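Local coordinates for aspartate-semialdehyde dehydrogenase 2 (Vibrio cholerae, PDB 2R00), which catalyses the NADPH-dependent reductive dephosphorylation of L-aspartyl-4-phosphate to L-aspartate-semialdehyde, a step in the biosynthesis of lysine and methionine, at residues Val6-Ala11 with Glu21-Arg26; Ile68-Ala73 with Asn323-Ala328; Lys141-Ala146 with Val248-Arg253. All coordinates share one frame; numbering follows the deposited sequence.

Interaction 1 (Val6-Ala11 with Glu21-Arg26); sequences VAIFGA and EVLQER
Val6 on the strand and Leu23 on the helix mark the nearest approach of the two backbones, with Val6 CA and Leu23 CA 9.8 Å apart, a gap wide enough for one layer of side chains from each. Three branched aliphatic residues fill it. Alternation along the strand sends Val6 and Ile8 to the helix side, while Ala7 between them faces the other way, where it packs on Leu36 and Val66. From the helix, Leu23 alone bridges the gap, and its CD1 methyl does all the close touching. Ile8 meets it tip to tip, Ile8 CD1 lying 3.9 Å from Leu23 CD1. The extended outer torsion of Ile8 (chi2 167°) carries CD1 well out from the strand. Val6, with a shorter side chain, comes less near: its CG1 stands 4.3 Å from Leu23 CD1. One leucine methyl thus serves both strand residues. Beta-branched valine and isoleucine suit the extended backbone, and leucine, branched one carbon farther out, puts its methyls beyond the helix backbone where the strand side chains end. Around this meeting, Leu23 also packs on Phe28, Phe48 and Val325, and Ile8 on Leu35. Glu25, on the outer side of the helix, forms a salt bridge with Lys318. The two elements open the beta-alpha-beta unit made of strand 4-9, helix 14-25 and strand 30-37, the start of the Rossmann-type nucleotide-binding domain. The loop after the strand and the first turn of the helix carry Thr12 to Val15, predicted to bind NADP(+); the side chains of Ile8 and Val15 are about 8 Å apart. Because no hydrogen bond or charge pair crosses between the segments, the helix is held against the strand here by buried methyl contacts, whose strength depends on fit and exclusion of water rather than on direction.

Interaction 2 (Ile68-Ala73 with Asn323-Ala328); sequences IALFSA and NAVQIA
Leu70 and Val325 make the apolar side-chain contact here, Leu70 CD1 lying 4.3 Å from Val325 CG2. Strand 68-71 and the helical segment 323-328 run nearly antiparallel, at 166°, with their axes 9.9 Å apart. A second kind of contact sets methyl groups against the helix backbone. The other branch of Leu70 turns to the preceding helical residue, where its CD2 comes within 4.3 Å of Ala324 O. Leucine's fork therefore spreads over two consecutive residues of the helix, one branch on a side chain and one on a carbonyl. Ile68 does something similar farther along: with chi2 at 161° its chain is extended, and CD1 ends 4.5 Å from Ala328 O. Neither approach is polar; each is simply a methyl resting on the helix surface. Alanine is apt at 324 and 328 because its small side chain lets the backbones come close, and the pairs Leu70 CA and Ala324 CA at 7.3 Å, and Ile68 CA and Ala328 CA at 7.6 Å, show it. The one-turn spacing of the two alanines matches the two-residue spacing of Ile68 and Leu70 on the strand. No hydrogen bond passes between the segments. Ala324 O is instead taken by the helix's own bond from Ala328 N. Helix 316-335, near the end of the chain, thus returns to the nucleotide-binding sheet. Strand 68-71 runs between strands 4-9 and 91-94; Ile93 of the latter touches both Ile68 and Ala328, while from helix 14-25 Met19 packs on Leu70, and Val22 on Val325.

Interaction 3 (Lys141-Ala146 with Val248-Arg253); sequences KPIYDA and VHVETR
Ile143 lays its CG2 methyl against Thr252, with Ile143 CG2 and Thr252 CG2 3.8 Å apart and the two side chains crossing at about a right angle. The same methyl lies at a looser 4.5 Å from Val250 CG2. With chi1 at -56°, CG1 of Ile143 sits beside the backbone N, which leaves CG2 opposite that N and turned to the strand, where it can reach Val250 and Thr252 alike. These two, two positions apart, face the helix together, whereas Glu251 between them points elsewhere. Threonine suits this end of the row because it divides its duties: its methyl joins the apolar contact, and its hydroxyl OG1 is hydrogen-bonded to Ala254 O. This is helix-on-sheet packing in the dimerisation domain, with helix 131-147 lying on the face of a mixed sheet whose strand 244-252 runs antiparallel to both neighbours, 149-159 and 306-313. Farther out, Val261 of helix 258-267 packs on Ile143, and Leu140 and Ile152 pack on Val250. On the helix's outer side, Lys141 NZ forms a salt bridge with Asp145 OD2 at 3.0 Å, one turn on, using the carboxylate's syn lone pair. Beyond the strand, His249 packs on Arg151 of the second subunit.

How the interactions relate
Interactions 1 and 2 are direct neighbours, their centres about 8 Å apart, because strands 4-9 and 68-71 lie side by side in the nucleotide-binding sheet. Ala7 O and Leu70 N, 2.8 Å apart, are probably hydrogen-bonded, and Val22 CG1 packs 3.6 Å from Val325 CG2, so the helices meet as well as the strands. Interaction 1 joins the strand and helix on either side of the predicted NADP(+)-binding loop, and in interaction 2 the side chain of Ala324 is about 7 Å from that of Val15. Interaction 3 belongs to the dimerisation domain, away from the annotated sites, with its centre about 28 Å from that of interaction 2 and about 33 Å from that of interaction 1. Its helix 131-147, however, begins at Cys131, the catalytic acyl-thioester residue.

Interaction 1 (Val6-Ala11 with Glu21-Arg26)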
ATOM      1  N   VAL A   6     -26.835  30.640  -1.795  1.00 30.40           N
ATOM      2  CA  VAL A   6     -25.569  29.916  -1.758  1.00 29.44           C
ATOM      3  C   VAL A   6     -24.652  30.335  -2.907  1.00 28.40           C
ATOM      4  O   VAL A   6     -25.086  30.456  -4.058  1.00 28.05           O
ATOM      5  CB  VAL A   6     -25.807  28.383  -1.812  1.00 29.56           C
ATOM      6  CG1 VAL A   6     -24.481  27.617  -1.734  1.00 29.67           C
ATOM      7  CG2 VAL A   6     -26.746  27.945  -0.687  1.00 29.17           C
ATOM      8  N   ALA A   7     -23.385  30.559  -2.575  1.00 27.28           N
ATOM      9  CA  ALA A   7     -22.346  30.839  -3.558  1.00 26.58           C
ATOM     10  C   ALA A   7     -21.383  29.665  -3.653  1.00 26.55           C
ATOM     11  O   ALA A   7     -21.076  29.010  -2.643  1.00 25.77           O
ATOM     12  CB  ALA A   7     -21.569  32.108  -3.188  1.00 26.59           C
ATOM     13  N   ILE A   8     -20.904  29.413  -4.866  1.00 26.23           N
ATOM     14  CA  ILE A   8     -19.770  28.525  -5.079  1.00 26.55           C
ATOM     15  C   ILE A   8     -18.656  29.363  -5.677  1.00 26.77           C
ATOM     16  O   ILE A   8     -18.836  29.975  -6.730  1.00 26.78           O
ATOM     17  CB  ILE A   8     -20.109  27.345  -6.022  1.00 26.45           C
ATOM     18  CG1 ILE A   8     -21.187  26.449  -5.404  1.00 25.94           C
ATOM     19  CG2 ILE A   8     -18.844  26.515  -6.330  1.00 26.16           C
ATOM     20  CD1 ILE A   8     -21.799  25.448  -6.395  1.00 27.17           C
ATOM     21  N   PHE A   9     -17.516  29.415  -4.989  1.00 27.17           N
ATOM     22  CA  PHE A   9     -16.343  30.137  -5.487  1.00 27.43           C
ATOM     23  C   PHE A   9     -15.332  29.145  -6.039  1.00 27.88           C
ATOM     24  O   PHE A   9     -14.916  28.221  -5.350  1.00 27.63           O
ATOM     25  CB  PHE A   9     -15.733  31.024  -4.385  1.00 27.77           C
ATOM     26  CG  PHE A   9     -14.511  31.806  -4.816  1.00 27.67           C
ATOM     27  CD1 PHE A   9     -14.385  32.297  -6.122  1.00 28.78           C
ATOM     28  CD2 PHE A   9     -13.495  32.078  -3.904  1.00 28.10           C
ATOM     29  CE1 PHE A   9     -13.252  33.028  -6.513  1.00 28.97           C
ATOM     30  CE2 PHE A   9     -12.366  32.819  -4.273  1.00 27.22           C
ATOM     31  CZ  PHE A   9     -12.239  33.290  -5.580  1.00 28.58           C
ATOM     32  N   GLY A  10     -14.937  29.356  -7.290  1.00 28.47           N
ATOM     33  CA  GLY A  10     -14.167  28.371  -8.036  1.00 29.48           C
ATOM     34  C   GLY A  10     -15.119  27.498  -8.834  1.00 30.19           C
ATOM     35  O   GLY A  10     -14.874  26.309  -9.027  1.00 30.28           O
ATOM     36  N   ALA A  11     -16.202  28.111  -9.311  1.00 30.78           N
ATOM     37  CA  ALA A  11     -17.308  27.399  -9.959  1.00 31.66           C
ATOM     38  C   ALA A  11     -16.957  26.719 -11.286  1.00 32.16           C
ATOM     39  O   ALA A  11     -17.660  25.796 -11.706  1.00 32.54           O
ATOM     40  CB  ALA A  11     -18.478  28.334 -10.152  1.00 31.69           C
ATOM     41  N   GLU A  21     -23.453  20.024  -8.874  1.00 29.84           N
ATOM     42  CA  GLU A  21     -24.112  18.718  -9.086  1.00 31.05           C
ATOM     43  C   GLU A  21     -24.601  18.063  -7.802  1.00 30.89           C
ATOM     44  O   GLU A  21     -25.690  17.468  -7.771  1.00 31.27           O
ATOM     45  CB  GLU A  21     -23.172  17.739  -9.784  1.00 31.21           C
ATOM     46  CG  GLU A  21     -22.833  18.096 -11.213  1.00 32.31           C
ATOM     47  CD  GLU A  21     -21.794  17.155 -11.813  1.00 33.46           C
ATOM     48  OE1 GLU A  21     -21.083  17.582 -12.743  1.00 37.49           O
ATOM     49  OE2 GLU A  21     -21.680  15.990 -11.355  1.00 37.44           O
ATOM     50  N   VAL A  22     -23.790  18.152  -6.749  1.00 30.27           N
ATOM     51  CA  VAL A  22     -24.137  17.550  -5.467  1.00 30.02           C
ATOM     52  C   VAL A  22     -25.282  18.306  -4.784  1.00 29.87           C
ATOM     53  O   VAL A  22     -26.186  17.683  -4.256  1.00 29.61           O
ATOM     54  CB  VAL A  22     -22.898  17.374  -4.533  1.00 30.02           C
ATOM     55  CG1 VAL A  22     -23.316  16.867  -3.158  1.00 29.30           C
ATOM     56  CG2 VAL A  22     -21.881  16.415  -5.168  1.00 29.41           C
ATOM     57  N   LEU A  23     -25.241  19.637  -4.813  1.00 30.11           N
ATOM     58  CA  LEU A  23     -26.339  20.462  -4.298  1.00 30.61           C
ATOM     59  C   LEU A  23     -27.670  20.115  -4.970  1.00 31.25           C
ATOM     60  O   LEU A  23     -28.718  20.067  -4.316  1.00 31.56           O
ATOM     61  CB  LEU A  23     -26.032  21.955  -4.479  1.00 30.85           C
ATOM     62  CG  LEU A  23     -25.005  22.601  -3.530  1.00 30.79           C
ATOM     63  CD1 LEU A  23     -24.600  23.998  -4.025  1.00 30.70           C
ATOM     64  CD2 LEU A  23     -25.526  22.661  -2.103  1.00 29.58           C
ATOM     65  N   GLN A  24     -27.615  19.869  -6.270  1.00 31.45           N
ATOM     66  CA  GLN A  24     -28.788  19.460  -7.030  1.00 32.95           C
ATOM     67  C   GLN A  24     -29.239  18.033  -6.639  1.00 33.25           C
ATOM     68  O   GLN A  24     -30.373  17.832  -6.188  1.00 33.15           O
ATOM     69  CB  GLN A  24     -28.491  19.587  -8.522  1.00 32.78           C
ATOM     70  CG  GLN A  24     -29.635  19.200  -9.435  1.00 34.53           C
ATOM     71  CD  GLN A  24     -29.302  19.467 -10.876  1.00 35.68           C
ATOM     72  OE1 GLN A  24     -29.398  20.596 -11.342  1.00 35.62           O
ATOM     73  NE2 GLN A  24     -28.906  18.422 -11.599  1.00 37.33           N
ATOM     74  N   GLU A  25     -28.332  17.064  -6.759  1.00 33.71           N
ATOM     75  CA  GLU A  25     -28.626  15.670  -6.407  1.00 34.73           C
ATOM     76  C   GLU A  25     -29.153  15.485  -4.973  1.00 34.40           C
ATOM     77  O   GLU A  25     -30.109  14.731  -4.751  1.00 34.45           O
ATOM     78  CB  GLU A  25     -27.410  14.777  -6.687  1.00 34.75           C
ATOM     79  CG  GLU A  25     -27.194  14.533  -8.180  1.00 36.79           C
ATOM     80  CD  GLU A  25     -25.840  13.927  -8.528  1.00 37.66           C
ATOM     81  OE1 GLU A  25     -25.130  13.444  -7.606  1.00 42.88           O
ATOM     82  OE2 GLU A  25     -25.489  13.925  -9.737  1.00 41.38           O
ATOM     83  N   ARG A  26     -28.540  16.181  -4.015  1.00 33.78           N
ATOM     84  CA  ARG A  26     -28.947  16.119  -2.606  1.00 33.73           C
ATOM     85  C   ARG A  26     -30.176  16.985  -2.287  1.00 33.61           C
ATOM     86  O   ARG A  26     -30.650  17.016  -1.144  1.00 33.04           O
ATOM     87  CB  ARG A  26     -27.775  16.510  -1.692  1.00 33.71           C
ATOM     88  CG  ARG A  26     -26.638  15.512  -1.666  1.00 34.99           C
ATOM     89  CD  ARG A  26     -25.771  15.665  -0.412  1.00 36.29           C
ATOM     90  NE  ARG A  26     -25.340  14.346   0.032  1.00 40.41           N
ATOM     91  CZ  ARG A  26     -25.632  13.791   1.203  1.00 39.82           C
ATOM     92  NH1 ARG A  26     -26.328  14.441   2.127  1.00 38.56           N
ATOM     93  NH2 ARG A  26     -25.185  12.577   1.458  1.00 43.07           N
TER

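Interaction 2 (Ile68-Ala73 with Asn323-Ala328)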
ATOM      1  N   ILE A  68     -24.417  31.226   2.726  1.00 28.27           N
ATOM      2  CA  ILE A  68     -23.358  30.210   2.793  1.00 27.70           C
ATOM      3  C   ILE A  68     -22.577  30.203   1.485  1.00 26.74           C
ATOM      4  O   ILE A  68     -23.150  30.353   0.401  1.00 25.94           O
ATOM      5  CB  ILE A  68     -23.943  28.793   3.064  1.00 28.02           C
ATOM      6  CG1 ILE A  68     -24.616  28.735   4.441  1.00 29.14           C
ATOM      7  CG2 ILE A  68     -22.853  27.693   2.962  1.00 28.59           C
ATOM      8  CD1 ILE A  68     -25.595  27.578   4.586  1.00 31.40           C
ATOM      9  N   ALA A  69     -21.263  30.041   1.586  1.00 25.62           N
ATOM     10  CA  ALA A  69     -20.447  29.910   0.389  1.00 25.16           C
ATOM     11  C   ALA A  69     -19.601  28.655   0.490  1.00 24.79           C
ATOM     12  O   ALA A  69     -19.087  28.347   1.559  1.00 24.63           O
ATOM     13  CB  ALA A  69     -19.564  31.142   0.195  1.00 24.70           C
ATOM     14  N   LEU A  70     -19.488  27.933  -0.620  1.00 24.66           N
ATOM     15  CA  LEU A  70     -18.580  26.801  -0.738  1.00 24.65           C
ATOM     16  C   LEU A  70     -17.404  27.255  -1.590  1.00 24.44           C
ATOM     17  O   LEU A  70     -17.589  27.658  -2.739  1.00 24.51           O
ATOM     18  CB  LEU A  70     -19.279  25.586  -1.393  1.00 24.50           C
ATOM     19  CG  LEU A  70     -20.688  25.163  -0.968  1.00 26.25           C
ATOM     20  CD1 LEU A  70     -21.209  24.000  -1.823  1.00 27.45           C
ATOM     21  CD2 LEU A  70     -20.749  24.784   0.509  1.00 25.96           C
ATOM     22  N   PHE A  71     -16.201  27.205  -1.024  1.00 23.82           N
ATOM     23  CA  PHE A  71     -14.991  27.658  -1.720  1.00 23.66           C
ATOM     24  C   PHE A  71     -14.183  26.464  -2.200  1.00 23.52           C
ATOM     25  O   PHE A  71     -13.880  25.558  -1.419  1.00 22.88           O
ATOM     26  CB  PHE A  71     -14.096  28.473  -0.766  1.00 23.49           C
ATOM     27  CG  PHE A  71     -14.469  29.940  -0.621  1.00 23.02           C
ATOM     28  CD1 PHE A  71     -15.795  30.386  -0.733  1.00 23.27           C
ATOM     29  CD2 PHE A  71     -13.483  30.872  -0.300  1.00 22.93           C
ATOM     30  CE1 PHE A  71     -16.106  31.747  -0.576  1.00 21.55           C
ATOM     31  CE2 PHE A  71     -13.783  32.232  -0.148  1.00 23.32           C
ATOM     32  CZ  PHE A  71     -15.101  32.668  -0.276  1.00 23.18           C
ATOM     33  N   SER A  72     -13.812  26.465  -3.472  1.00 24.01           N
ATOM     34  CA  SER A  72     -12.859  25.466  -3.966  1.00 24.89           C
ATOM     35  C   SER A  72     -12.044  25.995  -5.132  1.00 25.10           C
ATOM     36  O   SER A  72     -12.034  25.400  -6.207  1.00 25.10           O
ATOM     37  CB  SER A  72     -13.570  24.157  -4.349  1.00 24.87           C
ATOM     38  OG  SER A  72     -12.616  23.114  -4.547  1.00 26.76           O
ATOM     39  N   ALA A  73     -11.352  27.112  -4.909  1.00 25.45           N
ATOM     40  CA  ALA A  73     -10.510  27.730  -5.938  1.00 25.46           C
ATOM     41  C   ALA A  73      -9.040  27.839  -5.523  1.00 25.37           C
ATOM     42  O   ALA A  73      -8.311  28.668  -6.046  1.00 25.63           O
ATOM     43  CB  ALA A  73     -11.065  29.101  -6.320  1.00 25.84           C
ATOM     44  N   ASN A 323     -18.836  15.969   1.155  1.00 24.35           N
ATOM     45  CA  ASN A 323     -18.559  16.285   2.557  1.00 23.90           C
ATOM     46  C   ASN A 323     -18.945  17.733   2.874  1.00 23.72           C
ATOM     47  O   ASN A 323     -19.594  18.010   3.896  1.00 23.94           O
ATOM     48  CB  ASN A 323     -17.084  16.032   2.903  1.00 23.73           C
ATOM     49  CG  ASN A 323     -16.850  15.933   4.395  1.00 24.29           C
ATOM     50  OD1 ASN A 323     -17.138  14.902   5.009  1.00 24.25           O
ATOM     51  ND2 ASN A 323     -16.327  17.005   4.992  1.00 23.69           N
ATOM     52  N   ALA A 324     -18.550  18.632   1.974  1.00 23.54           N
ATOM     53  CA  ALA A 324     -18.845  20.066   2.038  1.00 24.26           C
ATOM     54  C   ALA A 324     -20.339  20.357   2.070  1.00 24.29           C
ATOM     55  O   ALA A 324     -20.794  21.185   2.859  1.00 25.40           O
ATOM     56  CB  ALA A 324     -18.205  20.777   0.844  1.00 23.65           C
ATOM     57  N   VAL A 325     -21.101  19.687   1.208  1.00 24.71           N
ATOM     58  CA  VAL A 325     -22.559  19.859   1.193  1.00 24.71           C
ATOM     59  C   VAL A 325     -23.209  19.304   2.478  1.00 25.31           C
ATOM     60  O   VAL A 325     -24.102  19.943   3.043  1.00 25.62           O
ATOM     61  CB  VAL A 325     -23.190  19.278  -0.100  1.00 24.83           C
ATOM     62  CG1 VAL A 325     -24.709  19.489  -0.127  1.00 25.65           C
ATOM     63  CG2 VAL A 325     -22.558  19.926  -1.326  1.00 25.10           C
ATOM     64  N   GLN A 326     -22.732  18.151   2.961  1.00 25.08           N
ATOM     65  CA  GLN A 326     -23.214  17.589   4.234  1.00 25.60           C
ATOM     66  C   GLN A 326     -22.997  18.530   5.416  1.00 25.53           C
ATOM     67  O   GLN A 326     -23.832  18.602   6.328  1.00 25.23           O
ATOM     68  CB  GLN A 326     -22.513  16.275   4.544  1.00 26.19           C
ATOM     69  CG  GLN A 326     -22.968  15.085   3.716  1.00 28.12           C
ATOM     70  CD  GLN A 326     -22.143  13.852   4.015  1.00 30.69           C
ATOM     71  OE1 GLN A 326     -20.981  13.762   3.626  1.00 31.63           O
ATOM     72  NE2 GLN A 326     -22.740  12.895   4.714  1.00 32.60           N
ATOM     73  N   ILE A 327     -21.862  19.231   5.411  1.00 25.32           N
ATOM     74  CA  ILE A 327     -21.599  20.279   6.389  1.00 25.14           C
ATOM     75  C   ILE A 327     -22.686  21.346   6.302  1.00 25.37           C
ATOM     76  O   ILE A 327     -23.264  21.713   7.321  1.00 25.43           O
ATOM     77  CB  ILE A 327     -20.192  20.928   6.194  1.00 25.24           C
ATOM     78  CG1 ILE A 327     -19.080  19.905   6.477  1.00 24.72           C
ATOM     79  CG2 ILE A 327     -20.050  22.154   7.093  1.00 24.80           C
ATOM     80  CD1 ILE A 327     -17.681  20.315   5.992  1.00 24.77           C
ATOM     81  N   ALA A 328     -22.958  21.828   5.081  1.00 25.81           N
ATOM     82  CA  ALA A 328     -23.964  22.874   4.835  1.00 26.43           C
ATOM     83  C   ALA A 328     -25.372  22.449   5.257  1.00 27.27           C
ATOM     84  O   ALA A 328     -26.164  23.269   5.729  1.00 27.54           O
ATOM     85  CB  ALA A 328     -23.972  23.271   3.365  1.00 25.85           C
TER

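Interaction 3 (Lys141-Ala146 with Val248-Arg253)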
ATOM      1  N   LYS A 141     -14.155   5.637  12.415  1.00 26.15           N
ATOM      2  CA  LYS A 141     -14.996   6.111  13.514  1.00 27.22           C
ATOM      3  C   LYS A 141     -15.772   5.015  14.274  1.00 27.62           C
ATOM      4  O   LYS A 141     -15.737   5.013  15.511  1.00 28.02           O
ATOM      5  CB  LYS A 141     -15.923   7.254  13.055  1.00 27.20           C
ATOM      6  CG  LYS A 141     -16.681   7.975  14.186  1.00 28.21           C
ATOM      7  CD  LYS A 141     -15.766   8.395  15.335  1.00 31.08           C
ATOM      8  CE  LYS A 141     -16.442   9.429  16.239  1.00 31.90           C
ATOM      9  NZ  LYS A 141     -17.883   9.147  16.466  1.00 31.31           N
ATOM     10  N   PRO A 142     -16.459   4.089  13.562  1.00 28.10           N
ATOM     11  CA  PRO A 142     -17.122   2.978  14.273  1.00 28.95           C
ATOM     12  C   PRO A 142     -16.168   2.117  15.108  1.00 29.62           C
ATOM     13  O   PRO A 142     -16.546   1.652  16.180  1.00 29.86           O
ATOM     14  CB  PRO A 142     -17.726   2.141  13.133  1.00 28.69           C
ATOM     15  CG  PRO A 142     -17.865   3.109  11.996  1.00 28.37           C
ATOM     16  CD  PRO A 142     -16.686   4.000  12.108  1.00 28.15           C
ATOM     17  N   ILE A 143     -14.954   1.890  14.610  1.00 29.95           N
ATOM     18  CA  ILE A 143     -13.929   1.171  15.378  1.00 30.71           C
ATOM     19  C   ILE A 143     -13.464   1.995  16.586  1.00 31.19           C
ATOM     20  O   ILE A 143     -13.353   1.472  17.697  1.00 31.31           O
ATOM     21  CB  ILE A 143     -12.716   0.774  14.493  1.00 30.51           C
ATOM     22  CG1 ILE A 143     -13.192  -0.068  13.296  1.00 30.68           C
ATOM     23  CG2 ILE A 143     -11.665   0.044  15.329  1.00 29.85           C
ATOM     24  CD1 ILE A 143     -12.194  -0.154  12.107  1.00 30.78           C
ATOM     25  N   TYR A 144     -13.206   3.282  16.367  1.00 31.57           N
ATOM     26  CA  TYR A 144     -12.828   4.188  17.444  1.00 31.85           C
ATOM     27  C   TYR A 144     -13.858   4.138  18.578  1.00 31.97           C
ATOM     28  O   TYR A 144     -13.508   3.913  19.740  1.00 32.12           O
ATOM     29  CB  TYR A 144     -12.704   5.618  16.912  1.00 32.59           C
ATOM     30  CG  TYR A 144     -12.224   6.620  17.936  1.00 32.82           C
ATOM     31  CD1 TYR A 144     -10.883   6.685  18.289  1.00 32.70           C
ATOM     32  CD2 TYR A 144     -13.111   7.518  18.536  1.00 33.59           C
ATOM     33  CE1 TYR A 144     -10.431   7.604  19.224  1.00 33.88           C
ATOM     34  CE2 TYR A 144     -12.670   8.445  19.472  1.00 34.15           C
ATOM     35  CZ  TYR A 144     -11.322   8.480  19.811  1.00 34.88           C
ATOM     36  OH  TYR A 144     -10.854   9.391  20.738  1.00 35.39           O
ATOM     37  N   ASP A 145     -15.124   4.325  18.220  1.00 32.03           N
ATOM     38  CA  ASP A 145     -16.240   4.287  19.167  1.00 32.62           C
ATOM     39  C   ASP A 145     -16.324   2.982  19.983  1.00 32.88           C
ATOM     40  O   ASP A 145     -16.471   3.014  21.216  1.00 33.20           O
ATOM     41  CB  ASP A 145     -17.554   4.539  18.413  1.00 32.61           C
ATOM     42  CG  ASP A 145     -17.684   5.979  17.929  1.00 32.25           C
ATOM     43  OD1 ASP A 145     -16.882   6.830  18.379  1.00 31.96           O
ATOM     44  OD2 ASP A 145     -18.587   6.258  17.112  1.00 31.79           O
ATOM     45  N   ALA A 146     -16.199   1.846  19.298  1.00 32.87           N
ATOM     46  CA  ALA A 146     -16.335   0.537  19.939  1.00 32.71           C
ATOM     47  C   ALA A 146     -15.182   0.221  20.884  1.00 32.71           C
ATOM     48  O   ALA A 146     -15.413  -0.141  22.042  1.00 32.96           O
ATOM     49  CB  ALA A 146     -16.490  -0.563  18.897  1.00 32.83           C
ATOM     50  N   VAL A 248      -4.959   0.792   5.677  1.00 25.05           N
ATOM     51  CA  VAL A 248      -5.036   1.268   7.063  1.00 25.04           C
ATOM     52  C   VAL A 248      -4.782   0.143   8.051  1.00 25.24           C
ATOM     53  O   VAL A 248      -5.437  -0.908   8.001  1.00 24.68           O
ATOM     54  CB  VAL A 248      -6.427   1.910   7.409  1.00 25.28           C
ATOM     55  CG1 VAL A 248      -6.382   2.592   8.785  1.00 25.25           C
ATOM     56  CG2 VAL A 248      -6.857   2.904   6.341  1.00 25.44           C
ATOM     57  N   HIS A 249      -3.819   0.365   8.943  1.00 25.44           N
ATOM     58  CA  HIS A 249      -3.660  -0.489  10.107  1.00 26.48           C
ATOM     59  C   HIS A 249      -3.960   0.317  11.367  1.00 26.87           C
ATOM     60  O   HIS A 249      -3.424   1.419  11.539  1.00 27.09           O
ATOM     61  CB  HIS A 249      -2.248  -1.077  10.199  1.00 26.30           C
ATOM     62  CG  HIS A 249      -2.014  -1.848  11.462  1.00 26.58           C
ATOM     63  ND1 HIS A 249      -2.384  -3.167  11.611  1.00 28.23           N
ATOM     64  CD2 HIS A 249      -1.484  -1.471  12.650  1.00 27.52           C
ATOM     65  CE1 HIS A 249      -2.070  -3.573  12.830  1.00 26.56           C
ATOM     66  NE2 HIS A 249      -1.526  -2.561  13.480  1.00 26.07           N
ATOM     67  N   VAL A 250      -4.808  -0.234  12.233  1.00 27.45           N
ATOM     68  CA  VAL A 250      -5.117   0.398  13.512  1.00 28.36           C
ATOM     69  C   VAL A 250      -4.811  -0.501  14.712  1.00 28.67           C
ATOM     70  O   VAL A 250      -5.114  -1.691  14.722  1.00 28.30           O
ATOM     71  CB  VAL A 250      -6.576   0.963  13.581  1.00 28.65           C
ATOM     72  CG1 VAL A 250      -6.788   1.997  12.479  1.00 29.06           C
ATOM     73  CG2 VAL A 250      -7.610  -0.125  13.469  1.00 29.27           C
ATOM     74  N   GLU A 251      -4.165   0.096  15.699  1.00 29.20           N
ATOM     75  CA  GLU A 251      -3.915  -0.534  16.974  1.00 30.64           C
ATOM     76  C   GLU A 251      -5.030  -0.026  17.890  1.00 31.15           C
ATOM     77  O   GLU A 251      -5.119   1.180  18.165  1.00 30.99           O
ATOM     78  CB  GLU A 251      -2.535  -0.109  17.473  1.00 30.78           C
ATOM     79  CG  GLU A 251      -1.913  -1.002  18.508  1.00 33.45           C
ATOM     80  CD  GLU A 251      -1.669  -2.422  18.030  1.00 34.81           C
ATOM     81  OE1 GLU A 251      -1.872  -3.325  18.854  1.00 37.97           O
ATOM     82  OE2 GLU A 251      -1.292  -2.651  16.860  1.00 35.41           O
ATOM     83  N   THR A 252      -5.915  -0.932  18.293  1.00 31.64           N
ATOM     84  CA  THR A 252      -7.085  -0.569  19.107  1.00 32.55           C
ATOM     85  C   THR A 252      -6.763  -0.673  20.604  1.00 33.45           C
ATOM     86  O   THR A 252      -5.738  -1.251  20.984  1.00 33.67           O
ATOM     87  CB  THR A 252      -8.317  -1.432  18.754  1.00 32.38           C
ATOM     88  OG1 THR A 252      -8.031  -2.808  19.015  1.00 32.37           O
ATOM     89  CG2 THR A 252      -8.690  -1.272  17.284  1.00 31.79           C
ATOM     90  N   ARG A 253      -7.611  -0.091  21.453  1.00 34.45           N
ATOM     91  CA  ARG A 253      -7.359  -0.137  22.899  1.00 35.44           C
ATOM     92  C   ARG A 253      -7.981  -1.386  23.530  1.00 35.66           C
ATOM     93  O   ARG A 253      -7.600  -1.786  24.626  1.00 35.98           O
ATOM     94  CB  ARG A 253      -7.811   1.153  23.604  1.00 35.44           C
ATOM     95  CG  ARG A 253      -7.094   2.413  23.125  1.00 35.41           C
ATOM     96  CD  ARG A 253      -7.314   3.600  24.065  1.00 36.22           C
ATOM     97  NE  ARG A 253      -6.830   4.860  23.494  1.00 38.04           N
ATOM     98  CZ  ARG A 253      -5.573   5.302  23.572  1.00 38.69           C
ATOM     99  NH1 ARG A 253      -4.643   4.602  24.206  1.00 39.64           N
ATOM    100  NH2 ARG A 253      -5.242   6.462  23.020  1.00 39.61           N
TER